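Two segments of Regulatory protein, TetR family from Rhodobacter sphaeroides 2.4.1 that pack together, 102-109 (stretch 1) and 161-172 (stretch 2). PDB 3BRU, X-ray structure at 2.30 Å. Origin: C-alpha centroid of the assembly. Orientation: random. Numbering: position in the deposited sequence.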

# COMPACT_ATOMS: atom_id res chain seq x y z
N LEU A 102 29.53 7.30 1.98
CA LEU A 102 28.75 7.14 0.75
C LEU A 102 28.25 8.48 0.21
O LEU A 102 27.97 9.40 0.99
CB LEU A 102 27.58 6.14 0.93
CG LEU A 102 27.91 4.72 1.45
CD1 LEU A 102 26.66 4.00 1.96
CD2 LEU A 102 28.61 3.87 0.43
N ALA A 103 28.15 8.58 -1.12
CA ALA A 103 27.49 9.72 -1.77
C ALA A 103 26.02 9.67 -1.39
O ALA A 103 25.48 8.59 -1.09
CB ALA A 103 27.67 9.65 -3.27
N PRO A 104 25.36 10.84 -1.36
CA PRO A 104 23.92 10.79 -1.04
C PRO A 104 23.07 9.70 -1.75
O PRO A 104 22.34 8.97 -1.07
CB PRO A 104 23.45 12.21 -1.37
CG PRO A 104 24.63 13.04 -1.04
CD PRO A 104 25.84 12.23 -1.51
N LEU A 105 23.17 9.55 -3.06
CA LEU A 105 22.28 8.57 -3.71
C LEU A 105 22.65 7.14 -3.41
O LEU A 105 21.78 6.29 -3.35
CB LEU A 105 22.20 8.81 -5.21
CG LEU A 105 21.47 10.13 -5.58
CD1 LEU A 105 21.56 10.31 -7.07
CD2 LEU A 105 19.99 10.21 -5.08
N ALA A 106 23.94 6.89 -3.20
CA ALA A 106 24.38 5.58 -2.73
C ALA A 106 23.86 5.19 -1.34
O ALA A 106 23.65 4.00 -1.09
CB ALA A 106 25.90 5.40 -2.83
N ARG A 107 23.66 6.17 -0.45
CA ARG A 107 23.00 5.94 0.84
C ARG A 107 21.54 5.51 0.68
O ARG A 107 21.02 4.74 1.49
CB ARG A 107 23.00 7.18 1.72
CG ARG A 107 24.35 7.65 2.13
CD ARG A 107 24.21 9.02 2.66
NE ARG A 107 25.50 9.66 2.62
CZ ARG A 107 25.70 10.96 2.87
NH1 ARG A 107 24.67 11.74 3.18
NH2 ARG A 107 26.93 11.46 2.81
N LEU A 108 20.87 6.03 -0.34
CA LEU A 108 19.49 5.65 -0.60
C LEU A 108 19.42 4.20 -1.13
O LEU A 108 18.56 3.46 -0.75
CB LEU A 108 18.79 6.65 -1.54
CG LEU A 108 17.30 6.31 -1.80
CD1 LEU A 108 16.44 6.47 -0.53
CD2 LEU A 108 16.70 7.10 -2.99
N ARG A 109 20.35 3.84 -2.00
CA ARG A 109 20.45 2.47 -2.53
C ARG A 109 20.84 1.48 -1.45
O ARG A 109 20.33 0.37 -1.45
CB ARG A 109 21.44 2.41 -3.69
CG ARG A 109 20.93 3.15 -4.93
CD ARG A 109 21.87 3.00 -6.16
NE ARG A 109 22.63 4.23 -6.45
CZ ARG A 109 23.94 4.43 -6.19
NH1 ARG A 109 24.51 5.59 -6.51
NH2 ARG A 109 24.69 3.47 -5.62
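Stretch 2, residues 161-172: QLFREAQACGEL

Where two helices meet closely, small or compact apolar side chains commonly form the centre of the contact, and polar groups close its margins. Here Pro104, in the first turn of helix 104-109, occupies the centre. Its CA lies 5.2 Å from the CA of Ala166, and its CB meets both Ala166 CB and Leu162 CD1 at 3.8 Å. Helix 161-167 runs roughly antiparallel to helix 104-109, at 143° between their N-to-C directions, with the axes approaching to 9.3 Å. Further along, Leu108 CB packs 4.1 Å from Leu162 CD2. The CA-to-CB bond of Phe163 points away from stretch 1, yet its ring returns edge-on, CE1 lying 3.9 Å from Leu108 CD2 and 4.3 Å from Leu105 CD2.

A type I turn from Gln167 to Gly170 involves the last helical residues and reverses the chain; Gly170, at phi 86°, adopts a conformation suited to glycine. The turn brings Glu171 back over the start of helix 104-109, where backbone NH groups lack partners within the helix, and its OE1 accepts a hydrogen bond from Leu105 N (2.9 Å, 164°). At another polar margin, Arg107 NH1 forms a salt bridge with Glu165 OE1 at 3.1 Å, its hydrogen bond weak at 126°, while Arg107 NE and NH2 both donate to Leu102 O, at 3.0 and 2.9 Å.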

# COMPACT_ATOMS: atom_id res chain seq x y z
N GLN A 161 16.11 15.81 2.91
CA GLN A 161 17.42 16.32 3.32
C GLN A 161 18.53 15.57 2.56
O GLN A 161 19.44 16.19 2.05
CB GLN A 161 17.59 16.21 4.82
CG GLN A 161 18.88 16.79 5.36
CD GLN A 161 19.27 16.19 6.72
OE1 GLN A 161 18.47 15.47 7.36
NE2 GLN A 161 20.50 16.48 7.17
N LEU A 162 18.38 14.25 2.42
CA LEU A 162 19.27 13.44 1.59
C LEU A 162 19.32 13.97 0.16
O LEU A 162 20.43 14.16 -0.39
CB LEU A 162 18.81 11.98 1.59
CG LEU A 162 19.75 10.96 0.96
CD1 LEU A 162 21.17 11.22 1.44
CD2 LEU A 162 19.35 9.53 1.34
N PHE A 163 18.13 14.19 -0.42
CA PHE A 163 18.00 14.77 -1.76
C PHE A 163 18.60 16.18 -1.88
O PHE A 163 19.16 16.49 -2.92
CB PHE A 163 16.55 14.74 -2.29
CG PHE A 163 15.99 13.34 -2.51
CD1 PHE A 163 16.81 12.29 -2.92
CD2 PHE A 163 14.63 13.09 -2.33
CE1 PHE A 163 16.27 10.98 -3.11
CE2 PHE A 163 14.10 11.80 -2.54
CZ PHE A 163 14.92 10.75 -2.93
N ARG A 164 18.46 17.04 -0.86
CA ARG A 164 19.14 18.35 -0.90
C ARG A 164 20.65 18.21 -0.94
O ARG A 164 21.32 18.96 -1.62
CB ARG A 164 18.74 19.25 0.27
CG ARG A 164 17.47 19.98 0.04
CD ARG A 164 17.21 21.08 1.08
NE ARG A 164 17.03 20.49 2.41
CZ ARG A 164 15.89 19.96 2.86
NH1 ARG A 164 14.78 19.99 2.10
NH2 ARG A 164 15.88 19.40 4.08
N GLU A 165 21.20 17.24 -0.21
CA GLU A 165 22.63 16.95 -0.30
C GLU A 165 23.04 16.36 -1.64
O GLU A 165 24.14 16.63 -2.13
CB GLU A 165 23.05 16.04 0.83
CG GLU A 165 22.81 16.65 2.18
CD GLU A 165 22.85 15.63 3.32
OE1 GLU A 165 23.22 14.44 3.07
OE2 GLU A 165 22.51 16.01 4.48
N ALA A 166 22.16 15.54 -2.25
CA ALA A 166 22.38 15.05 -3.61
C ALA A 166 22.41 16.20 -4.62
O ALA A 166 23.18 16.14 -5.57
CB ALA A 166 21.37 13.99 -4.01
N GLN A 167 21.62 17.25 -4.41
CA GLN A 167 21.67 18.43 -5.29
C GLN A 167 22.95 19.24 -5.12
O GLN A 167 23.53 19.69 -6.10
CB GLN A 167 20.47 19.33 -5.07
CG GLN A 167 19.20 18.76 -5.66
CD GLN A 167 18.05 19.72 -5.62
OE1 GLN A 167 17.74 20.29 -4.58
NE2 GLN A 167 17.37 19.87 -6.74
N ALA A 168 23.37 19.42 -3.87
CA ALA A 168 24.49 20.27 -3.49
C ALA A 168 25.84 19.71 -3.93
O ALA A 168 26.86 20.38 -3.82
CB ALA A 168 24.48 20.53 -1.98
N CYS A 169 25.82 18.49 -4.44
CA CYS A 169 27.01 17.81 -4.89
C CYS A 169 26.86 17.33 -6.35
O CYS A 169 27.73 16.62 -6.87
CB CYS A 169 27.35 16.66 -3.93
SG CYS A 169 26.43 15.10 -4.19
N GLY A 170 25.77 17.70 -7.01
CA GLY A 170 25.58 17.43 -8.43
C GLY A 170 25.00 16.09 -8.86
O GLY A 170 24.94 15.79 -10.04
N GLU A 171 24.54 15.29 -7.90
CA GLU A 171 23.99 13.95 -8.18
C GLU A 171 22.55 13.98 -8.66
O GLU A 171 22.10 13.08 -9.38
CB GLU A 171 24.06 13.07 -6.93
CG GLU A 171 25.40 12.35 -6.71
CD GLU A 171 25.31 11.24 -5.69
OE1 GLU A 171 24.64 11.45 -4.66
OE2 GLU A 171 25.89 10.16 -5.89
N LEU A 172 21.83 15.02 -8.22
CA LEU A 172 20.45 15.28 -8.59
C LEU A 172 20.44 16.63 -9.30
O LEU A 172 21.22 17.52 -8.95
CB LEU A 172 19.61 15.39 -7.32
CG LEU A 172 18.26 14.71 -7.13
CD1 LEU A 172 17.42 15.54 -6.21
CD2 LEU A 172 17.49 14.41 -8.43